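Local structure of ABC transporter periplasmic-binding protein YtfQ (Mycobacterium smegmatis, 6HBD) at residues V82-W87 and A107-D112; V101-R106 and D114-F119; A122-E127 and A157-D162. The protein binds furanose sugars such as beta-D-galactofuranose and probably serves as the solute-binding component of an ABC transporter that takes up L-arabinofuranose. All coordinates share one frame; numbering follows the deposited sequence.

Interaction 1. Residues V82-W87 and A107-D112; sequences VVRTGW and AVDTQD. With ZN (zinc ion), chain E.
Arg84 and Val108 mark the closest backbone approach of two loops, their CA atoms 4.1 Å apart, and the touching parts run 71° from each other, so they cross instead of pairing as strands. The backbone tie is a single hydrogen bond from Asp109 N to Arg84 O, 2.7 Å long. The same oxygen also receives a CA-H...O contact from Val108 CA at 3.3 Å, so the carbonyl is approached by two successive residues, only one of them through a hydrogen bond.

Among the side chains, Arg84 does most of the reaching. Its chain bends at chi2 (-115°), which brings CD and NH1 round to the carboxylate of Asp109. The salt bridge between Arg84 NH1 and Asp109 OD2 is long at 3.5 Å, and the guanidinium and carboxylate planes are turned 42° apart, neither a coplanar nor a two-pronged pairing. Arg84 has stronger partners beyond these loops: NH2 forms a salt bridge with Asp162, and NE bonds to Asp158.

A separate apolar patch forms where Val108 CG1 approaches Trp87 CD1 at 3.5 Å, meeting the pyrrole part of the indole obliquely. The rotation of that indole is fixed by its own segment, since Trp87 NE1 donates to Val83 O at 2.8 Å, with the acceptor close to the ring plane. At the far end of 107-112, Asp112 OD2 binds a zinc ion at 2.0 Å, shared with Asp88.

Asp109 thus appears to be a secondary partner of Arg84. The firmer bonds of the guanidinium lead to Asp158 and Asp162, which bind a second zinc ion about 4 Å from the Arg84 side chain; the negative charge of these two shared carboxylates probably balances both cations.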
loop_
_atom_site.group_PDB
_atom_site.type_symbol
_atom_site.label_atom_id
_atom_site.label_comp_id
_atom_site.label_asym_id
_atom_site.label_seq_id
_atom_site.Cartn_x
_atom_site.Cartn_y
_atom_site.Cartn_z
ATOM N N VAL A 82 -1.489 -1.278 -11.001
ATOM C CA VAL A 82 -1.085 0.099 -10.688
ATOM C C VAL A 82 -2.300 1.015 -10.431
ATOM O O VAL A 82 -2.334 1.708 -9.402
ATOM C CB VAL A 82 -0.090 0.703 -11.715
ATOM C CG1 VAL A 82 -0.634 0.693 -13.136
ATOM C CG2 VAL A 82 0.320 2.115 -11.310
ATOM N N VAL A 83 -3.302 0.974 -11.350
ATOM C CA VAL A 83 -4.574 1.709 -11.251
ATOM C C VAL A 83 -5.723 0.729 -11.497
ATOM O O VAL A 83 -5.526 -0.321 -12.119
ATOM C CB VAL A 83 -4.667 2.972 -12.146
ATOM C CG1 VAL A 83 -3.679 4.044 -11.697
ATOM C CG2 VAL A 83 -4.468 2.634 -13.615
ATOM N N ARG A 84 -6.887 1.028 -10.912
ATOM C CA ARG A 84 -8.044 0.139 -10.973
ATOM C C ARG A 84 -8.523 -0.237 -12.390
ATOM O O ARG A 84 -8.991 -1.355 -12.598
ATOM C CB ARG A 84 -9.235 0.755 -10.222
ATOM C CG ARG A 84 -9.076 0.851 -8.713
ATOM C CD ARG A 84 -10.073 -0.011 -7.969
ATOM N NE ARG A 84 -10.435 0.524 -6.656
ATOM C CZ ARG A 84 -11.245 1.565 -6.439
ATOM N NH1 ARG A 84 -11.766 2.240 -7.461
ATOM N NH2 ARG A 84 -11.527 1.948 -5.193
ATOM N N THR A 85 -8.414 0.693 -13.345
ATOM C CA THR A 85 -8.977 0.602 -14.703
ATOM C C THR A 85 -7.987 0.361 -15.890
ATOM O O THR A 85 -6.826 0.765 -15.834
ATOM C CB THR A 85 -9.677 1.939 -14.907
ATOM O OG1 THR A 85 -8.647 2.941 -14.928
ATOM C CG2 THR A 85 -10.695 2.251 -13.775
ATOM N N GLY A 86 -8.487 -0.266 -16.954
ATOM C CA GLY A 86 -7.757 -0.505 -18.204
ATOM C C GLY A 86 -7.180 -1.892 -18.421
ATOM O O GLY A 86 -6.258 -2.038 -19.232
ATOM N N TRP A 87 -7.718 -2.925 -17.725
ATOM C CA TRP A 87 -7.214 -4.313 -17.805
ATOM C C TRP A 87 -8.100 -5.272 -18.648
ATOM O O TRP A 87 -7.695 -6.413 -18.899
ATOM C CB TRP A 87 -7.074 -4.882 -16.370
ATOM C CG TRP A 87 -6.311 -3.998 -15.430
ATOM C CD1 TRP A 87 -6.818 -3.223 -14.425
ATOM C CD2 TRP A 87 -4.906 -3.755 -15.456
ATOM N NE1 TRP A 87 -5.806 -2.515 -13.819
ATOM C CE2 TRP A 87 -4.622 -2.814 -14.442
ATOM C CE3 TRP A 87 -3.847 -4.260 -16.232
ATOM C CZ2 TRP A 87 -3.328 -2.353 -14.197
ATOM C CZ3 TRP A 87 -2.567 -3.787 -15.998
ATOM C CH2 TRP A 87 -2.317 -2.847 -14.990
ATOM N N ALA A 107 -6.448 -3.879 -6.287
ATOM C CA ALA A 107 -7.585 -4.468 -6.982
ATOM C C ALA A 107 -7.843 -3.741 -8.320
ATOM O O ALA A 107 -7.166 -2.760 -8.649
ATOM C CB ALA A 107 -8.813 -4.407 -6.097
ATOM N N VAL A 108 -8.774 -4.294 -9.107
ATOM C CA VAL A 108 -9.161 -3.803 -10.424
ATOM C C VAL A 108 -10.621 -3.394 -10.418
ATOM O O VAL A 108 -11.332 -3.617 -9.439
ATOM C CB VAL A 108 -8.887 -4.843 -11.548
ATOM C CG1 VAL A 108 -7.411 -5.179 -11.634
ATOM C CG2 VAL A 108 -9.720 -6.110 -11.393
ATOM N N ASP A 109 -11.045 -2.745 -11.511
ATOM C CA ASP A 109 -12.433 -2.358 -11.796
ATOM C C ASP A 109 -12.678 -3.029 -13.133
ATOM O O ASP A 109 -12.228 -2.522 -14.175
ATOM C CB ASP A 109 -12.617 -0.830 -11.911
ATOM C CG ASP A 109 -12.954 -0.094 -10.617
ATOM O OD1 ASP A 109 -13.260 -0.772 -9.597
ATOM O OD2 ASP A 109 -12.905 1.163 -10.620
ATOM N N THR A 110 -13.267 -4.238 -13.079
ATOM C CA THR A 110 -13.500 -5.033 -14.264
ATOM C C THR A 110 -14.987 -5.227 -14.517
ATOM O O THR A 110 -15.770 -5.390 -13.573
ATOM C CB THR A 110 -12.741 -6.330 -14.170
ATOM O OG1 THR A 110 -12.583 -6.839 -15.502
ATOM C CG2 THR A 110 -13.419 -7.353 -13.233
ATOM N N GLN A 111 -15.351 -5.230 -15.824
ATOM C CA GLN A 111 -16.712 -5.380 -16.329
ATOM C C GLN A 111 -16.933 -6.827 -16.823
ATOM O O GLN A 111 -17.923 -7.082 -17.514
ATOM C CB GLN A 111 -16.972 -4.371 -17.481
ATOM C CG GLN A 111 -16.805 -2.883 -17.113
ATOM C CD GLN A 111 -15.360 -2.404 -16.975
ATOM O OE1 GLN A 111 -14.420 -2.920 -17.600
ATOM N NE2 GLN A 111 -15.141 -1.385 -16.158
ATOM N N ASP A 112 -16.032 -7.776 -16.455
ATOM C CA ASP A 112 -16.146 -9.179 -16.847
ATOM C C ASP A 112 -16.287 -10.122 -15.648
ATOM O O ASP A 112 -16.123 -9.729 -14.484
ATOM C CB ASP A 112 -14.976 -9.583 -17.761
ATOM C CG ASP A 112 -15.313 -9.422 -19.229
ATOM O OD1 ASP A 112 -16.231 -10.137 -19.714
ATOM O OD2 ASP A 112 -14.668 -8.583 -19.896
HETATM ZN ZN ZN E . -14.519 -7.186 -21.390
#

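Interaction 2. Residues V101-R106 and D114-F119; sequences VILTDR and DVYKTF. With GZL (beta-D-galactofuranose), chain L.
Leu103 meets both Thr118 and Phe119 already at its CB, which lies 3.8 Å from Thr118 O and 4.0 Å from Phe119 CD1. With CG turned anti to the carbonyl carbon (chi1 -90°), the fork is carried back toward Tyr116. There CD1 touches Tyr116 CB at 3.7 Å, and CD2 ends over the middle of the phenol ring, 3.8 Å from its centroid and 10° off the normal, a CH-pi contact against one face. Leucine and tyrosine side chains cross at about a right angle.

Strands 101-104 and 118-121, to which these residues belong or lead, are parallel neighbours in the N-terminal sheet of a periplasmic binding protein fold. The link between them holds no helix, unlike a classical beta-alpha-beta crossover. Two nearly straight backbone bonds set the start of the pairing: Lys117 N to Val101 O at 2.7 Å and Leu103 N to Thr118 O at 3.0 Å. On the sheet face away from Leu103, the methyls Ile102 CG2 and Thr118 CG2 lie side by side, next to helix 266-277.

Past the strand end the chain turns at Asp105, and the Phe119 ring lies beside that turn. Its CG is anti to the backbone N (chi1 169°), and the ring presents its edge to the backbone of Leu103, Asp105 and Arg106, with CE1 3.3 Å from Arg106 N. The turn itself faces the sugar: galactofuranose O6 donates to Asp105 O at 2.7 Å, while the extended Arg106 side chain brings NH2 to the furanose O4. Asp105 OD2 forms a salt bridge with Arg32, and OD1 a hydrogen bond with Ser80 OG.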
loop_
_atom_site.group_PDB
_atom_site.type_symbol
_atom_site.label_atom_id
_atom_site.label_comp_id
_atom_site.label_asym_id
_atom_site.label_seq_id
_atom_site.Cartn_x
_atom_site.Cartn_y
_atom_site.Cartn_z
ATOM N N VAL A 101 -5.219 -15.892 -12.891
ATOM C CA VAL A 101 -4.692 -14.602 -12.470
ATOM C C VAL A 101 -4.887 -14.393 -10.973
ATOM O O VAL A 101 -5.957 -14.701 -10.459
ATOM C CB VAL A 101 -5.329 -13.462 -13.301
ATOM C CG1 VAL A 101 -4.814 -12.095 -12.868
ATOM C CG2 VAL A 101 -5.087 -13.678 -14.793
ATOM N N ILE A 102 -3.848 -13.856 -10.275
ATOM C CA ILE A 102 -3.907 -13.508 -8.843
ATOM C C ILE A 102 -3.532 -12.027 -8.736
ATOM O O ILE A 102 -2.518 -11.601 -9.291
ATOM C CB ILE A 102 -3.014 -14.386 -7.901
ATOM C CG1 ILE A 102 -3.339 -15.890 -8.043
ATOM C CG2 ILE A 102 -3.169 -13.927 -6.435
ATOM C CD1 ILE A 102 -2.304 -16.858 -7.401
ATOM N N LEU A 103 -4.359 -11.254 -8.017
ATOM C CA LEU A 103 -4.136 -9.823 -7.807
ATOM C C LEU A 103 -3.502 -9.660 -6.441
ATOM O O LEU A 103 -3.976 -10.286 -5.491
ATOM C CB LEU A 103 -5.467 -9.052 -7.901
ATOM C CG LEU A 103 -5.858 -8.537 -9.307
ATOM C CD1 LEU A 103 -5.632 -9.587 -10.407
ATOM C CD2 LEU A 103 -7.285 -8.034 -9.305
ATOM N N THR A 104 -2.375 -8.905 -6.351
ATOM C CA THR A 104 -1.662 -8.699 -5.087
ATOM C C THR A 104 -1.558 -7.189 -4.762
ATOM O O THR A 104 -1.213 -6.384 -5.630
ATOM C CB THR A 104 -0.294 -9.452 -5.036
ATOM O OG1 THR A 104 0.791 -8.608 -5.412
ATOM C CG2 THR A 104 -0.275 -10.716 -5.842
ATOM N N ASP A 105 -1.955 -6.822 -3.523
ATOM C CA ASP A 105 -1.921 -5.503 -2.891
ATOM C C ASP A 105 -2.704 -4.364 -3.597
ATOM O O ASP A 105 -2.779 -3.273 -3.038
ATOM C CB ASP A 105 -0.471 -5.082 -2.630
ATOM C CG ASP A 105 0.411 -4.792 -3.820
ATOM O OD1 ASP A 105 0.332 -3.661 -4.361
ATOM O OD2 ASP A 105 1.224 -5.675 -4.188
ATOM N N ARG A 106 -3.322 -4.623 -4.761
ATOM C CA ARG A 106 -4.150 -3.668 -5.483
ATOM C C ARG A 106 -5.234 -4.441 -6.235
ATOM O O ARG A 106 -4.973 -5.527 -6.742
ATOM C CB ARG A 106 -3.300 -2.849 -6.460
ATOM C CG ARG A 106 -2.918 -1.495 -5.897
ATOM C CD ARG A 106 -1.722 -0.863 -6.573
ATOM N NE ARG A 106 -1.035 0.083 -5.699
ATOM C CZ ARG A 106 -0.037 0.877 -6.074
ATOM N NH1 ARG A 106 0.417 0.845 -7.319
ATOM N NH2 ARG A 106 0.504 1.720 -5.213
ATOM N N ASP A 114 -15.210 -13.636 -13.742
ATOM C CA ASP A 114 -14.097 -14.537 -13.465
ATOM C C ASP A 114 -12.928 -14.312 -14.413
ATOM O O ASP A 114 -12.718 -15.067 -15.361
ATOM C CB ASP A 114 -14.588 -15.985 -13.464
ATOM C CG ASP A 114 -15.710 -16.212 -12.461
ATOM O OD1 ASP A 114 -15.691 -15.552 -11.382
ATOM O OD2 ASP A 114 -16.615 -17.041 -12.754
ATOM N N VAL A 115 -12.225 -13.198 -14.161
ATOM C CA VAL A 115 -11.015 -12.740 -14.884
ATOM C C VAL A 115 -9.742 -12.975 -14.022
ATOM O O VAL A 115 -8.645 -13.085 -14.593
ATOM C CB VAL A 115 -11.086 -11.264 -15.378
ATOM C CG1 VAL A 115 -11.569 -11.189 -16.824
ATOM C CG2 VAL A 115 -11.930 -10.382 -14.463
ATOM N N TYR A 116 -9.904 -13.039 -12.654
ATOM C CA TYR A 116 -8.857 -13.338 -11.671
ATOM C C TYR A 116 -9.414 -14.257 -10.572
ATOM O O TYR A 116 -10.602 -14.176 -10.248
ATOM C CB TYR A 116 -8.297 -12.056 -11.061
ATOM C CG TYR A 116 -9.310 -11.268 -10.258
ATOM C CD1 TYR A 116 -9.487 -11.506 -8.901
ATOM C CD2 TYR A 116 -10.055 -10.253 -10.842
ATOM C CE1 TYR A 116 -10.390 -10.763 -8.145
ATOM C CE2 TYR A 116 -10.948 -9.486 -10.094
ATOM C CZ TYR A 116 -11.114 -9.741 -8.741
ATOM O OH TYR A 116 -12.005 -8.985 -8.005
ATOM N N LYS A 117 -8.538 -15.085 -9.973
ATOM C CA LYS A 117 -8.900 -16.084 -8.962
ATOM C C LYS A 117 -9.066 -15.541 -7.554
ATOM O O LYS A 117 -9.993 -15.924 -6.833
ATOM C CB LYS A 117 -7.872 -17.235 -8.964
ATOM C CG LYS A 117 -7.698 -17.961 -10.319
ATOM C CD LYS A 117 -8.978 -18.646 -10.787
ATOM C CE LYS A 117 -8.751 -19.668 -11.877
ATOM N NZ LYS A 117 -9.965 -20.495 -12.130
ATOM N N THR A 118 -8.173 -14.655 -7.150
ATOM C CA THR A 118 -8.208 -14.094 -5.794
ATOM C C THR A 118 -7.476 -12.777 -5.721
ATOM O O THR A 118 -6.680 -12.472 -6.619
ATOM C CB THR A 118 -7.595 -15.102 -4.782
ATOM O OG1 THR A 118 -7.797 -14.635 -3.443
ATOM C CG2 THR A 118 -6.113 -15.336 -5.011
ATOM N N PHE A 119 -7.704 -12.032 -4.603
ATOM C CA PHE A 119 -7.019 -10.772 -4.294
ATOM C C PHE A 119 -6.396 -10.858 -2.881
ATOM O O PHE A 119 -7.124 -11.020 -1.898
ATOM C CB PHE A 119 -7.975 -9.571 -4.424
ATOM C CG PHE A 119 -7.458 -8.246 -3.889
ATOM C CD1 PHE A 119 -6.168 -7.825 -4.158
ATOM C CD2 PHE A 119 -8.282 -7.403 -3.154
ATOM C CE1 PHE A 119 -5.689 -6.630 -3.622
ATOM C CE2 PHE A 119 -7.801 -6.196 -2.638
ATOM C CZ PHE A 119 -6.511 -5.821 -2.874
HETATM C C6 GZL L . -0.825 -1.287 -0.676
HETATM C C5 GZL L . 0.177 -1.101 -1.795
HETATM C C4 GZL L . 0.714 0.319 -1.855
HETATM C C3 GZL L . 1.450 0.788 -0.605
HETATM C C2 GZL L . 2.336 1.877 -1.179
HETATM O O6 GZL L . -1.429 -2.570 -0.770
HETATM O O5 GZL L . -0.376 -1.501 -3.052
HETATM O O4 GZL L . 1.715 0.408 -2.893
HETATM O O3 GZL L . 0.622 1.311 0.420
HETATM C C1 GZL L . 2.818 1.214 -2.458
HETATM O O2 GZL L . 3.438 2.232 -0.357
HETATM O O1 GZL L . 3.039 2.296 -3.290
#

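Interaction 3. Residues A122-E127 and A157-D162; sequences ADFIEE and ADPAID. With ZN (zinc ion), chain F; GZL (beta-D-galactofuranose), chain L.
Phe124 and Pro159 make the main apolar contact between the first turns of two helices. With Phe124 CG anti to the carbonyl carbon (chi1 -56°), the phenyl ring lies alongside the proline, Pro159 CB over its centre, 3.8 Å from the centroid and 9° off the normal: a CH-pi contact on one face. The other face carries Ala122 O, so the ring is sandwiched. Close backbone approach of the helices puts Phe124 CB 3.4 Å from Asp162 CB. The methyl Ile125 CD1 covers the zinc-binding oxygen Asp162 OD2, 3.2 Å away.

Two oxygens meet the ring at its rim. Asp158 OD2 lies 3.5 Å from Phe124 CE2, its carboxylate perpendicular to the ring, and galactofuranose O6 comes to 3.1 Å from Phe124 CE1. Both thus face C-H groups; Ala122 O, over the face, is the exception. Backbone to backbone, Ile125 CA makes a CA-H...O contact with Asp162 O at 3.5 Å.

This zinc ion is bound by one of the two segments alone, through Asp158 OD1 and Asp162 OD2, each at 2.2 Å, from residues four apart and hence one helical turn from each other. Arg84 and Ala107 N hold these carboxylates as a second shell.

In the fold, helix 124-138 begins just after the chain leaves strand 118-121 of the N-terminal lobe's sheet and crosses to the second lobe, where it packs beside helix 158-171 on the cleft side. Phe119, Arg84 and Ala107 reach the two helices from the first lobe.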
loop_
_atom_site.group_PDB
_atom_site.type_symbol
_atom_site.label_atom_id
_atom_site.label_comp_id
_atom_site.label_asym_id
_atom_site.label_seq_id
_atom_site.Cartn_x
_atom_site.Cartn_y
_atom_site.Cartn_z
ATOM N N ALA A 122 -4.634 -5.638 1.851
ATOM C CA ALA A 122 -5.174 -5.205 3.142
ATOM C C ALA A 122 -6.510 -4.489 2.963
ATOM O O ALA A 122 -6.948 -4.317 1.823
ATOM C CB ALA A 122 -4.174 -4.300 3.828
ATOM N N ASP A 123 -7.184 -4.112 4.075
ATOM C CA ASP A 123 -8.427 -3.336 4.018
ATOM C C ASP A 123 -7.990 -1.883 4.146
ATOM O O ASP A 123 -7.925 -1.319 5.260
ATOM C CB ASP A 123 -9.441 -3.723 5.126
ATOM C CG ASP A 123 -10.767 -2.943 5.136
ATOM O OD1 ASP A 123 -11.041 -2.197 4.152
ATOM O OD2 ASP A 123 -11.526 -3.073 6.125
ATOM N N PHE A 124 -7.700 -1.286 2.967
ATOM C CA PHE A 124 -7.263 0.116 2.790
ATOM C C PHE A 124 -8.197 1.117 3.430
ATOM O O PHE A 124 -7.728 2.076 4.043
ATOM C CB PHE A 124 -7.139 0.417 1.308
ATOM C CG PHE A 124 -6.213 -0.544 0.605
ATOM C CD1 PHE A 124 -4.975 -0.852 1.138
ATOM C CD2 PHE A 124 -6.629 -1.233 -0.521
ATOM C CE1 PHE A 124 -4.140 -1.752 0.515
ATOM C CE2 PHE A 124 -5.775 -2.119 -1.162
ATOM C CZ PHE A 124 -4.542 -2.384 -0.631
ATOM N N ILE A 125 -9.518 0.871 3.348
ATOM C CA ILE A 125 -10.506 1.757 3.967
ATOM C C ILE A 125 -10.244 1.765 5.461
ATOM O O ILE A 125 -10.127 2.837 6.032
ATOM C CB ILE A 125 -11.979 1.369 3.626
ATOM C CG1 ILE A 125 -12.274 1.527 2.101
ATOM C CG2 ILE A 125 -12.991 2.208 4.439
ATOM C CD1 ILE A 125 -12.209 0.314 1.326
ATOM N N GLU A 126 -10.081 0.607 6.087
ATOM C CA GLU A 126 -9.815 0.602 7.523
ATOM C C GLU A 126 -8.454 1.148 7.875
ATOM O O GLU A 126 -8.328 1.744 8.947
ATOM C CB GLU A 126 -10.012 -0.758 8.140
ATOM C CG GLU A 126 -11.240 -0.779 9.024
ATOM C CD GLU A 126 -10.922 -0.547 10.478
ATOM O OE1 GLU A 126 -11.631 0.246 11.128
ATOM O OE2 GLU A 126 -9.983 -1.198 10.982
ATOM N N GLU A 127 -7.431 0.970 6.993
ATOM C CA GLU A 127 -6.127 1.582 7.242
ATOM C C GLU A 127 -6.370 3.101 7.360
ATOM O O GLU A 127 -5.965 3.711 8.359
ATOM C CB GLU A 127 -5.125 1.275 6.128
ATOM C CG GLU A 127 -4.661 -0.162 6.137
ATOM C CD GLU A 127 -3.814 -0.573 4.949
ATOM O OE1 GLU A 127 -3.743 0.204 3.971
ATOM O OE2 GLU A 127 -3.209 -1.668 5.001
ATOM N N ALA A 157 -4.980 4.443 -8.106
ATOM C CA ALA A 157 -4.585 3.243 -7.365
ATOM C C ALA A 157 -5.625 2.949 -6.258
ATOM O O ALA A 157 -6.078 3.870 -5.547
ATOM C CB ALA A 157 -3.196 3.426 -6.760
ATOM N N ASP A 158 -5.993 1.647 -6.148
ATOM C CA ASP A 158 -6.961 1.103 -5.204
ATOM C C ASP A 158 -6.676 1.553 -3.769
ATOM O O ASP A 158 -7.573 2.157 -3.175
ATOM C CB ASP A 158 -7.016 -0.428 -5.370
ATOM C CG ASP A 158 -7.954 -1.208 -4.469
ATOM O OD1 ASP A 158 -9.029 -0.682 -4.141
ATOM O OD2 ASP A 158 -7.626 -2.359 -4.136
ATOM N N PRO A 159 -5.435 1.419 -3.218
ATOM C CA PRO A 159 -5.199 1.921 -1.843
ATOM C C PRO A 159 -5.409 3.438 -1.622
ATOM O O PRO A 159 -5.862 3.846 -0.540
ATOM C CB PRO A 159 -3.742 1.512 -1.565
ATOM C CG PRO A 159 -3.148 1.184 -2.872
ATOM C CD PRO A 159 -4.237 0.737 -3.754
ATOM N N ALA A 160 -5.059 4.271 -2.642
ATOM C CA ALA A 160 -5.173 5.723 -2.536
ATOM C C ALA A 160 -6.624 6.178 -2.389
ATOM O O ALA A 160 -6.952 6.940 -1.454
ATOM C CB ALA A 160 -4.539 6.388 -3.738
ATOM N N ILE A 161 -7.498 5.667 -3.287
ATOM C CA ILE A 161 -8.938 5.965 -3.289
ATOM C C ILE A 161 -9.556 5.539 -1.951
ATOM O O ILE A 161 -10.234 6.334 -1.301
ATOM C CB ILE A 161 -9.631 5.220 -4.467
ATOM C CG1 ILE A 161 -9.189 5.777 -5.829
ATOM C CG2 ILE A 161 -11.148 5.275 -4.340
ATOM C CD1 ILE A 161 -9.176 4.757 -6.928
ATOM N N ASP A 162 -9.332 4.259 -1.574
ATOM C CA ASP A 162 -9.877 3.634 -0.364
ATOM C C ASP A 162 -9.369 4.284 0.905
ATOM O O ASP A 162 -10.158 4.503 1.818
ATOM C CB ASP A 162 -9.562 2.130 -0.350
ATOM C CG ASP A 162 -10.326 1.262 -1.346
ATOM O OD1 ASP A 162 -10.975 1.828 -2.266
ATOM O OD2 ASP A 162 -10.264 0.016 -1.217
HETATM ZN ZN ZN F . -10.600 -1.468 -2.856
HETATM C C6 GZL L . -0.825 -1.287 -0.676
HETATM C C5 GZL L . 0.177 -1.101 -1.795
HETATM C C4 GZL L . 0.714 0.319 -1.855
HETATM C C3 GZL L . 1.450 0.788 -0.605
HETATM C C2 GZL L . 2.336 1.877 -1.179
HETATM O O6 GZL L . -1.429 -2.570 -0.770
HETATM O O5 GZL L . -0.376 -1.501 -3.052
HETATM O O4 GZL L . 1.715 0.408 -2.893
HETATM O O3 GZL L . 0.622 1.311 0.420
HETATM C C1 GZL L . 2.818 1.214 -2.458
HETATM O O2 GZL L . 3.438 2.232 -0.357
HETATM O O1 GZL L . 3.039 2.296 -3.290
#

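Overall arrangement
Interactions 1 and 2 belong to the same lobe and interlock along the chain; their centres are 10 Å apart, and Val108 CG1 packs on Leu103 CD2 at 3.7 Å. Interaction 3 lies 15 Å from interaction 1 and 16 Å from interaction 2, centre to centre, yet touches both. It is joined to interaction 1 by a salt bridge, Arg84 NH2 to Asp162 OD1 at 3.0 Å, and a probable hydrogen bond, Ala107 N to Asp158 OD2 at 2.9 Å. Toward interaction 2 it packs, with Arg106 CG 3.4 Å from Pro159 CD. These ties between the lobes, and a galactofuranose touching both interactions 2 and 3, are consistent with a closed, ligand-bound cleft.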